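Local coordinates for protein prolyl oligopeptidase (Galerina marginata, PDB 5N4B) that cleaves peptide bonds on the C-terminal side of prolines and macrocyclises precursor peptides in the biosynthesis of the amanitin toxins, at residues Gly10-Thr15 and Ala56-Ser61; Asp22-Ala27 and Leu608-Lys613; Ile385-Lys390 and Ala431-Thr436. The protein carries 1 engineered substitution. All coordinates share one frame; numbering follows the deposited sequence.

Contact 1 of 3, residues Gly10-Thr15 and Ala56-Ser61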
loop_
_atom_site.group_PDB
_atom_site.type_symbol
_atom_site.label_atom_id
_atom_site.label_comp_id
_atom_site.label_asym_id
_atom_site.label_seq_id
_atom_site.Cartn_x
_atom_site.Cartn_y
_atom_site.Cartn_z
ATOM N N GLY A 10 -19.823 18.057 25.059
ATOM C CA GLY A 10 -21.104 17.515 25.503
ATOM C C GLY A 10 -22.254 17.642 24.535
ATOM O O GLY A 10 -23.419 17.520 24.944
ATOM N N ASN A 11 -21.978 17.878 23.271
ATOM C CA ASN A 11 -23.027 18.095 22.282
ATOM C C ASN A 11 -22.952 17.090 21.149
ATOM O O ASN A 11 -23.155 17.431 19.969
ATOM C CB ASN A 11 -22.947 19.502 21.707
ATOM C CG ASN A 11 -23.307 20.553 22.718
ATOM O OD1 ASN A 11 -24.406 20.538 23.283
ATOM N ND2 ASN A 11 -22.370 21.463 22.983
ATOM N N TYR A 12 -22.660 15.836 21.484
ATOM C CA TYR A 12 -22.513 14.866 20.434
ATOM C C TYR A 12 -23.874 14.307 20.049
ATOM O O TYR A 12 -24.867 14.404 20.816
ATOM C CB TYR A 12 -21.566 13.746 20.877
ATOM C CG TYR A 12 -20.162 14.242 21.101
ATOM C CD1 TYR A 12 -19.401 14.741 20.030
ATOM C CD2 TYR A 12 -19.569 14.187 22.338
ATOM C CE1 TYR A 12 -18.157 15.219 20.196
ATOM C CE2 TYR A 12 -18.263 14.675 22.538
ATOM C CZ TYR A 12 -17.545 15.181 21.436
ATOM O OH TYR A 12 -16.271 15.671 21.582
ATOM N N PRO A 13 -23.971 13.762 18.855
ATOM C CA PRO A 13 -25.229 13.176 18.400
ATOM C C PRO A 13 -25.774 12.102 19.326
ATOM O O PRO A 13 -25.039 11.283 19.901
ATOM C CB PRO A 13 -24.854 12.586 17.029
ATOM C CG PRO A 13 -23.745 13.434 16.542
ATOM C CD PRO A 13 -22.936 13.684 17.808
ATOM N N SER A 14 -27.099 12.098 19.441
ATOM C CA SER A 14 -27.813 11.052 20.163
ATOM C C SER A 14 -27.540 9.706 19.507
ATOM O O SER A 14 -27.733 9.537 18.307
ATOM C CB SER A 14 -29.308 11.380 20.090
ATOM O OG SER A 14 -30.091 10.335 20.645
ATOM N N THR A 15 -27.042 8.763 20.292
ATOM C CA THR A 15 -26.568 7.478 19.771
ATOM C C THR A 15 -27.119 6.371 20.649
ATOM O O THR A 15 -26.681 6.204 21.792
ATOM C CB THR A 15 -25.055 7.427 19.723
ATOM O OG1 THR A 15 -24.610 8.554 18.984
ATOM C CG2 THR A 15 -24.545 6.168 19.021
ATOM N N ALA A 56 -21.052 13.753 10.549
ATOM C CA ALA A 56 -20.328 14.435 9.485
ATOM C C ALA A 56 -20.651 15.928 9.479
ATOM O O ALA A 56 -19.738 16.754 9.295
ATOM C CB ALA A 56 -20.642 13.795 8.126
ATOM N N ASP A 57 -21.890 16.286 9.789
ATOM C CA ASP A 57 -22.291 17.685 9.894
ATOM C C ASP A 57 -21.596 18.351 11.065
ATOM O O ASP A 57 -21.125 19.493 10.938
ATOM C CB ASP A 57 -23.815 17.797 10.062
ATOM C CG ASP A 57 -24.613 17.473 8.778
ATOM O OD1 ASP A 57 -24.019 17.307 7.680
ATOM O OD2 ASP A 57 -25.876 17.362 8.910
ATOM N N LEU A 58 -21.491 17.659 12.215
ATOM C CA LEU A 58 -20.757 18.214 13.362
ATOM C C LEU A 58 -19.303 18.440 13.015
ATOM O O LEU A 58 -18.714 19.478 13.375
ATOM C CB LEU A 58 -20.881 17.295 14.582
ATOM C CG LEU A 58 -20.254 17.745 15.894
ATOM C CD1 LEU A 58 -21.033 18.913 16.448
ATOM C CD2 LEU A 58 -20.279 16.605 16.867
ATOM N N ALA A 59 -18.675 17.464 12.377
ATOM C CA ALA A 59 -17.268 17.619 12.053
ATOM C C ALA A 59 -17.077 18.796 11.109
ATOM O O ALA A 59 -16.167 19.612 11.295
ATOM C CB ALA A 59 -16.721 16.359 11.415
ATOM N N GLN A 60 -17.916 18.884 10.059
ATOM C CA GLN A 60 -17.753 19.979 9.114
ATOM C C GLN A 60 -18.057 21.324 9.761
ATOM O O GLN A 60 -17.375 22.309 9.474
ATOM C CB GLN A 60 -18.659 19.806 7.894
ATOM C CG GLN A 60 -18.416 20.879 6.822
ATOM C CD GLN A 60 -17.028 20.819 6.309
ATOM O OE1 GLN A 60 -16.597 19.788 5.751
ATOM N NE2 GLN A 60 -16.273 21.874 6.529
ATOM N N SER A 61 -19.044 21.376 10.660
ATOM C CA SER A 61 -19.328 22.615 11.370
ATOM C C SER A 61 -18.097 23.059 12.179
ATOM O O SER A 61 -17.800 24.258 12.293
ATOM C CB SER A 61 -20.562 22.461 12.260
ATOM O OG SER A 61 -20.743 23.613 13.064
#
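Pro13, whose ring packs against Leu58, offers its carbonyl O to the hydroxyl of Thr15, with OG1 of Thr15 2.9 Å from O of Pro13. The hydroxyl comes from above the carbonyl plane, 55° out of it, in a bond that spans only Ser14; OG1 of Thr15 also meets NE1 of Trp51 in a weak bond. Across the contact everything converges on one methyl. CD2 of Leu58 lies 3.8 Å from CD1 of Tyr12, at the edge of the phenol ring and near its plane, and the two side chains cross at about a right angle. The same methyl of Leu58, CD2, is 4.1 Å from CD of Pro13. Leu58 holds CG anti to its backbone N (chi1 -176°), which carries the branch out from helix 46-64 toward the loop. In prolyl oligopeptidases the N-terminal segment belongs structurally with the alpha/beta-hydrolase domain, and the surroundings agree: Leu58 also touches Leu689 of the edge strand 688-693, and Tyr12 and Pro13 touch Gln678 of helix 668-680. The OH of Tyr12 is hydrogen-bonded to the backbone N of Leu688, which ties the far end of the ring to the start of that edge strand.

Contact 2 of 3, residues Asp22-Ala27 and Leu608-Lys613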
loop_
_atom_site.group_PDB
_atom_site.type_symbol
_atom_site.label_atom_id
_atom_site.label_comp_id
_atom_site.label_asym_id
_atom_site.label_seq_id
_atom_site.Cartn_x
_atom_site.Cartn_y
_atom_site.Cartn_z
ATOM N N ASP A 22 -22.110 -10.041 23.666
ATOM C CA ASP A 22 -21.448 -11.212 23.130
ATOM C C ASP A 22 -20.623 -11.831 24.239
ATOM O O ASP A 22 -20.016 -11.110 25.034
ATOM C CB ASP A 22 -20.496 -10.829 21.995
ATOM C CG ASP A 22 -21.204 -10.143 20.841
ATOM O OD1 ASP A 22 -22.056 -10.821 20.235
ATOM O OD2 ASP A 22 -20.847 -8.976 20.527
ATOM N N THR A 23 -20.600 -13.161 24.284
ATOM C CA THR A 23 -19.857 -13.885 25.302
ATOM C C THR A 23 -18.683 -14.594 24.651
ATOM O O THR A 23 -18.842 -15.308 23.657
ATOM C CB THR A 23 -20.757 -14.858 26.070
ATOM O OG1 THR A 23 -21.769 -14.105 26.748
ATOM C CG2 THR A 23 -19.937 -15.645 27.101
ATOM N N TYR A 24 -17.498 -14.329 25.188
ATOM C CA TYR A 24 -16.235 -14.892 24.734
ATOM C C TYR A 24 -15.689 -15.835 25.793
ATOM O O TYR A 24 -16.060 -15.763 26.967
ATOM C CB TYR A 24 -15.213 -13.763 24.462
ATOM C CG TYR A 24 -15.605 -12.860 23.316
ATOM C CD1 TYR A 24 -16.462 -11.807 23.521
ATOM C CD2 TYR A 24 -15.119 -13.081 22.037
ATOM C CE1 TYR A 24 -16.840 -10.989 22.466
ATOM C CE2 TYR A 24 -15.482 -12.267 20.979
ATOM C CZ TYR A 24 -16.343 -11.243 21.197
ATOM O OH TYR A 24 -16.689 -10.455 20.139
ATOM N N GLN A 25 -14.837 -16.736 25.350
ATOM C CA GLN A 25 -14.089 -17.621 26.244
ATOM C C GLN A 25 -12.666 -17.121 26.433
ATOM O O GLN A 25 -11.937 -16.925 25.451
ATOM C CB GLN A 25 -14.060 -19.053 25.720
ATOM C CG GLN A 25 -15.411 -19.679 25.492
ATOM C CD GLN A 25 -16.293 -19.650 26.740
ATOM O OE1 GLN A 25 -17.500 -19.383 26.646
ATOM N NE2 GLN A 25 -15.695 -19.898 27.910
ATOM N N SER A 26 -12.272 -16.922 27.693
ATOM C CA SER A 26 -10.930 -16.523 28.102
ATOM C C SER A 26 -10.222 -17.690 28.770
ATOM O O SER A 26 -10.796 -18.371 29.625
ATOM C CB SER A 26 -11.045 -15.393 29.116
ATOM O OG SER A 26 -9.890 -15.202 29.869
ATOM N N ALA A 27 -8.959 -17.912 28.429
ATOM C CA ALA A 27 -8.257 -18.993 29.101
ATOM C C ALA A 27 -8.102 -18.696 30.579
ATOM O O ALA A 27 -8.283 -19.600 31.414
ATOM C CB ALA A 27 -6.914 -19.253 28.428
ATOM N N LEU A 608 -11.134 -5.246 17.770
ATOM C CA LEU A 608 -10.258 -6.397 17.580
ATOM C C LEU A 608 -10.890 -7.705 18.062
ATOM O O LEU A 608 -10.263 -8.764 17.925
ATOM C CB LEU A 608 -8.918 -6.209 18.277
ATOM C CG LEU A 608 -7.874 -5.354 17.642
ATOM C CD1 LEU A 608 -6.594 -5.449 18.468
ATOM C CD2 LEU A 608 -7.567 -5.774 16.217
ATOM N N LEU A 609 -12.111 -7.662 18.605
ATOM C CA LEU A 609 -12.838 -8.887 18.905
ATOM C C LEU A 609 -13.665 -9.398 17.741
ATOM O O LEU A 609 -13.939 -10.596 17.688
ATOM C CB LEU A 609 -13.736 -8.741 20.140
ATOM C CG LEU A 609 -13.009 -8.449 21.438
ATOM C CD1 LEU A 609 -13.998 -8.339 22.562
ATOM C CD2 LEU A 609 -11.978 -9.487 21.735
ATOM N N LYS A 610 -14.010 -8.539 16.774
ATOM C CA LYS A 610 -14.885 -8.940 15.668
ATOM C C LYS A 610 -14.273 -8.703 14.286
ATOM O O LYS A 610 -14.953 -8.936 13.285
ATOM C CB LYS A 610 -16.255 -8.235 15.777
ATOM C CG LYS A 610 -17.080 -8.563 17.044
ATOM C CD LYS A 610 -18.540 -7.961 17.014
ATOM C CE LYS A 610 -19.408 -8.601 15.952
ATOM N NZ LYS A 610 -20.856 -8.144 16.022
ATOM N N PHE A 611 -13.014 -8.293 14.189
ATOM C CA PHE A 611 -12.451 -7.932 12.890
ATOM C C PHE A 611 -12.531 -9.089 11.896
ATOM O O PHE A 611 -12.629 -8.859 10.686
ATOM C CB PHE A 611 -10.978 -7.492 13.038
ATOM C CG PHE A 611 -10.029 -8.637 13.413
ATOM C CD1 PHE A 611 -9.488 -9.443 12.444
ATOM C CD2 PHE A 611 -9.730 -8.924 14.737
ATOM C CE1 PHE A 611 -8.674 -10.531 12.758
ATOM C CE2 PHE A 611 -8.945 -10.005 15.060
ATOM C CZ PHE A 611 -8.381 -10.801 14.074
ATOM N N HIS A 612 -12.451 -10.330 12.378
ATOM C CA HIS A 612 -12.409 -11.492 11.509
ATOM C C HIS A 612 -13.770 -11.890 10.976
ATOM O O HIS A 612 -13.833 -12.828 10.171
ATOM C CB HIS A 612 -11.740 -12.658 12.222
ATOM C CG HIS A 612 -12.451 -13.102 13.445
ATOM N ND1 HIS A 612 -12.846 -12.230 14.434
ATOM C CD2 HIS A 612 -12.795 -14.342 13.872
ATOM C CE1 HIS A 612 -13.460 -12.902 15.395
ATOM N NE2 HIS A 612 -13.429 -14.187 15.083
ATOM N N LYS A 613 -14.822 -11.199 11.376
ATOM C CA LYS A 613 -16.196 -11.485 10.955
ATOM C C LYS A 613 -16.650 -10.640 9.772
ATOM O O LYS A 613 -17.792 -10.788 9.322
ATOM C CB LYS A 613 -17.148 -11.256 12.117
ATOM C CG LYS A 613 -16.911 -12.069 13.397
ATOM C CD LYS A 613 -16.870 -13.514 13.132
ATOM C CE LYS A 613 -17.119 -14.329 14.393
ATOM N NZ LYS A 613 -17.502 -15.701 13.970
HETATM O O HOH W 1 -21.523 -7.634 18.513
#
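Apolar packing between Tyr24 and Leu609 makes up most of this contact. CD1 of Leu609 sits over one face of the Tyr24 ring in a CH-pi arrangement, 4.2 Å from the ring centroid and 25° off the normal, so that it is displaced toward the rim. Closer to the hydroxyl end, CB of Leu609 lies 3.8 Å from CZ of Tyr24. The same CB of Leu609 is 3.4 Å from OH of Tyr24, while CG of Lys610 touches that oxygen at 3.6 Å; the lysine chain crosses the tyrosine at about a right angle. Phe633 of helix 630-636 meets both Tyr24 and Leu609. The contact joins the two-stranded antiparallel hairpin 21-26/30-35, near the N-terminus, to the loop that follows strand 598-602 of the alpha/beta-hydrolase sheet. Tyr24 therefore reaches from a small peripheral hairpin onto the catalytic domain.

The polar part lies beside the Tyr24 ring and is bridged by solvent. OD2 of Asp22 and NZ of Lys610 stand 4.6 Å apart, too far for a salt bridge, and one water fills the gap. It donates to OD2 of Asp22 at 2.5 Å and accepts from NZ of Lys610 at 2.6 Å. After CG of Lys610 has passed the phenol oxygen, a bend at chi3 (67°) carries the ammonium end on to the water. NZ of Lys610 also forms a salt bridge with Glu42, and two carboxylates so near would probably favour its charged form. OD1 of Asp22 is hydrogen-bonded to NE2 of His20.

Contact 3 of 3, residues Ile385-Lys390 and Ala431-Thr436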
loop_
_atom_site.group_PDB
_atom_site.type_symbol
_atom_site.label_atom_id
_atom_site.label_comp_id
_atom_site.label_asym_id
_atom_site.label_seq_id
_atom_site.Cartn_x
_atom_site.Cartn_y
_atom_site.Cartn_z
ATOM N N ILE A 385 21.426 -0.102 -3.906
ATOM C CA ILE A 385 21.255 -0.826 -5.163
ATOM C C ILE A 385 22.583 -1.406 -5.597
ATOM O O ILE A 385 23.580 -0.686 -5.668
ATOM C CB ILE A 385 20.671 0.096 -6.248
ATOM C CG1 ILE A 385 19.394 0.814 -5.746
ATOM C CG2 ILE A 385 20.370 -0.732 -7.493
ATOM C CD1 ILE A 385 19.612 2.257 -5.472
ATOM N N TYR A 386 22.589 -2.693 -5.961
ATOM C CA TYR A 386 23.807 -3.393 -6.392
ATOM C C TYR A 386 23.550 -4.162 -7.676
ATOM O O TYR A 386 22.483 -4.729 -7.868
ATOM C CB TYR A 386 24.328 -4.370 -5.313
ATOM C CG TYR A 386 24.700 -3.677 -4.031
ATOM C CD1 TYR A 386 23.755 -3.462 -3.051
ATOM C CD2 TYR A 386 25.952 -3.174 -3.833
ATOM C CE1 TYR A 386 24.089 -2.799 -1.885
ATOM C CE2 TYR A 386 26.303 -2.554 -2.677
ATOM C CZ TYR A 386 25.367 -2.342 -1.709
ATOM O OH TYR A 386 25.730 -1.640 -0.572
ATOM N N LEU A 387 24.597 -4.268 -8.500
ATOM C CA LEU A 387 24.632 -5.109 -9.685
ATOM C C LEU A 387 25.476 -6.336 -9.371
ATOM O O LEU A 387 26.581 -6.197 -8.832
ATOM C CB LEU A 387 25.220 -4.320 -10.856
ATOM C CG LEU A 387 25.296 -5.090 -12.151
ATOM C CD1 LEU A 387 23.910 -5.404 -12.709
ATOM C CD2 LEU A 387 26.091 -4.238 -13.159
ATOM N N TYR A 388 24.962 -7.493 -9.703
ATOM C CA TYR A 388 25.623 -8.793 -9.542
ATOM C C TYR A 388 25.789 -9.487 -10.885
ATOM O O TYR A 388 24.939 -9.381 -11.775
ATOM C CB TYR A 388 24.779 -9.730 -8.687
ATOM C CG TYR A 388 24.806 -9.432 -7.212
ATOM C CD1 TYR A 388 24.055 -8.393 -6.666
ATOM C CD2 TYR A 388 25.587 -10.178 -6.361
ATOM C CE1 TYR A 388 24.123 -8.102 -5.329
ATOM C CE2 TYR A 388 25.630 -9.899 -4.980
ATOM C CZ TYR A 388 24.876 -8.869 -4.500
ATOM O OH TYR A 388 24.947 -8.602 -3.143
ATOM N N SER A 389 26.880 -10.216 -11.025
ATOM C CA SER A 389 27.105 -11.032 -12.200
ATOM C C SER A 389 26.378 -12.353 -12.125
ATOM O O SER A 389 25.820 -12.743 -11.103
ATOM C CB SER A 389 28.607 -11.315 -12.328
ATOM O OG SER A 389 29.029 -12.282 -11.341
ATOM N N LYS A 390 26.445 -13.094 -13.237
ATOM C CA LYS A 390 25.864 -14.422 -13.306
ATOM C C LYS A 390 26.507 -15.371 -12.301
ATOM O O LYS A 390 25.874 -16.347 -11.916
ATOM C CB LYS A 390 26.042 -14.966 -14.739
ATOM C CG LYS A 390 27.485 -15.254 -15.163
ATOM C CD LYS A 390 27.573 -15.875 -16.569
ATOM C CE LYS A 390 28.987 -16.309 -16.880
ATOM N NZ LYS A 390 29.074 -16.700 -18.301
ATOM N N ALA A 431 16.578 6.660 -12.962
ATOM C CA ALA A 431 17.926 6.388 -13.437
ATOM C C ALA A 431 17.895 5.223 -14.401
ATOM O O ALA A 431 17.014 4.367 -14.345
ATOM C CB ALA A 431 18.851 6.055 -12.276
ATOM N N ARG A 432 18.864 5.228 -15.327
ATOM C CA ARG A 432 18.983 4.221 -16.375
ATOM C C ARG A 432 20.366 3.609 -16.318
ATOM O O ARG A 432 21.360 4.327 -16.226
ATOM C CB ARG A 432 18.751 4.830 -17.751
ATOM C CG ARG A 432 18.817 3.834 -18.912
ATOM C CD ARG A 432 18.305 4.438 -20.248
ATOM N NE ARG A 432 19.172 5.533 -20.632
ATOM C CZ ARG A 432 20.093 5.486 -21.594
ATOM N NH1 ARG A 432 20.252 4.418 -22.375
ATOM N NH2 ARG A 432 20.840 6.560 -21.789
ATOM N N TYR A 433 20.413 2.298 -16.486
ATOM C CA TYR A 433 21.654 1.556 -16.642
ATOM C C TYR A 433 21.607 0.905 -18.017
ATOM O O TYR A 433 20.703 0.105 -18.298
ATOM C CB TYR A 433 21.836 0.518 -15.549
ATOM C CG TYR A 433 23.211 -0.132 -15.548
ATOM C CD1 TYR A 433 23.497 -1.186 -16.394
ATOM C CD2 TYR A 433 24.216 0.333 -14.720
ATOM C CE1 TYR A 433 24.745 -1.773 -16.436
ATOM C CE2 TYR A 433 25.496 -0.264 -14.751
ATOM C CZ TYR A 433 25.725 -1.304 -15.593
ATOM O OH TYR A 433 26.968 -1.877 -15.620
ATOM N N ASP A 434 22.596 1.231 -18.867
ATOM C CA ASP A 434 22.637 0.761 -20.252
ATOM C C ASP A 434 23.870 -0.113 -20.427
ATOM O O ASP A 434 24.992 0.405 -20.471
ATOM C CB ASP A 434 22.687 1.976 -21.172
ATOM C CG ASP A 434 22.826 1.620 -22.644
ATOM O OD1 ASP A 434 22.786 0.427 -22.981
ATOM O OD2 ASP A 434 22.953 2.593 -23.439
ATOM N N PHE A 435 23.653 -1.440 -20.558
ATOM C CA PHE A 435 24.772 -2.377 -20.674
ATOM C C PHE A 435 25.534 -2.186 -21.984
ATOM O O PHE A 435 26.665 -2.643 -22.072
ATOM C CB PHE A 435 24.304 -3.823 -20.600
ATOM C CG PHE A 435 23.980 -4.322 -19.220
ATOM C CD1 PHE A 435 24.939 -4.905 -18.436
ATOM C CD2 PHE A 435 22.701 -4.167 -18.715
ATOM C CE1 PHE A 435 24.623 -5.381 -17.154
ATOM C CE2 PHE A 435 22.372 -4.624 -17.434
ATOM C CZ PHE A 435 23.348 -5.248 -16.669
ATOM N N THR A 436 24.935 -1.557 -22.999
ATOM C CA THR A 436 25.611 -1.369 -24.273
ATOM C C THR A 436 26.578 -0.190 -24.271
ATOM O O THR A 436 27.366 -0.057 -25.217
ATOM C CB THR A 436 24.632 -1.194 -25.455
ATOM O OG1 THR A 436 24.045 0.095 -25.438
ATOM C CG2 THR A 436 23.546 -2.221 -25.472
#
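Leu387 reaches across from one blade of the seven-bladed beta-propeller to Tyr433 and Phe435 of the next. Strand 382-388 is the third strand of the four-stranded blade that begins at strand 361-368, and strand 426-434 holds the same place in the blade that begins at strand 405-409. The two segments thus meet through side chains between stacked sheets, with Leu387 and Tyr433 closest at the CA level, 10.1 Å between their CA atoms.

The contacts across the interface are apolar. With CG anti to the backbone N (chi1 180°), Leu387 sends its two methyls to different rings. CD2 of Leu387 lies 3.8 Å from CZ of Tyr433, approaching the ring obliquely, and the two side chains cross at about a right angle. CD1 of Leu387 is 4.0 Å from CZ of Phe435, again oblique to the ring. The aromatic pair is itself closely fitted: CE1 of Tyr433 stands 3.5 Å above the plane of the Phe435 ring, over its centre. Phe417 of strand 416-423 touches both aromatic rings, and Tyr372 meets Phe435.

One polar atom lies within the packing. The OH of Tyr433, 3.5 Å from CD2 of Leu387, is hydrogen-bonded to NH1 of Arg442, which gives this oxygen of a buried residue a partner. The other polar groups lie at the margin. At the end of strand 426-434 the chain folds into an Asx turn, where the N of Thr436 donates to OD1 of Asp434 at 2.9 Å. OD2 of Asp434 meets NH1 of Arg432 in a salt bridge of 3.4 Å. OD1 of Asp434 is gripped twice from one face of the carboxylate: OG1 of Thr436 donates to it as well, at 2.8 Å, on the syn side and 22° out of the plane.

Overall arrangement
Contact 3 is the buried one, with all its touching residues in the core between two propeller blades; contact 1 is a surface patch and contact 2 only partly buried. Contact 1 joins two N-terminal elements beside the alpha/beta-hydrolase domain, whereas contact 2, centred about 30 Å from it, sets the N-terminal hairpin directly on a loop of that domain. Contact 3 lies across the chain's centre from both, about 58 and 52 Å away between centres. A leucine against an aromatic ring recurs in all three, at a ring edge in contact 1, over a face in contact 2 and obliquely to two rings in contact 3. Contact 2 alone adds a water-bridged pair of opposite charges between its segments.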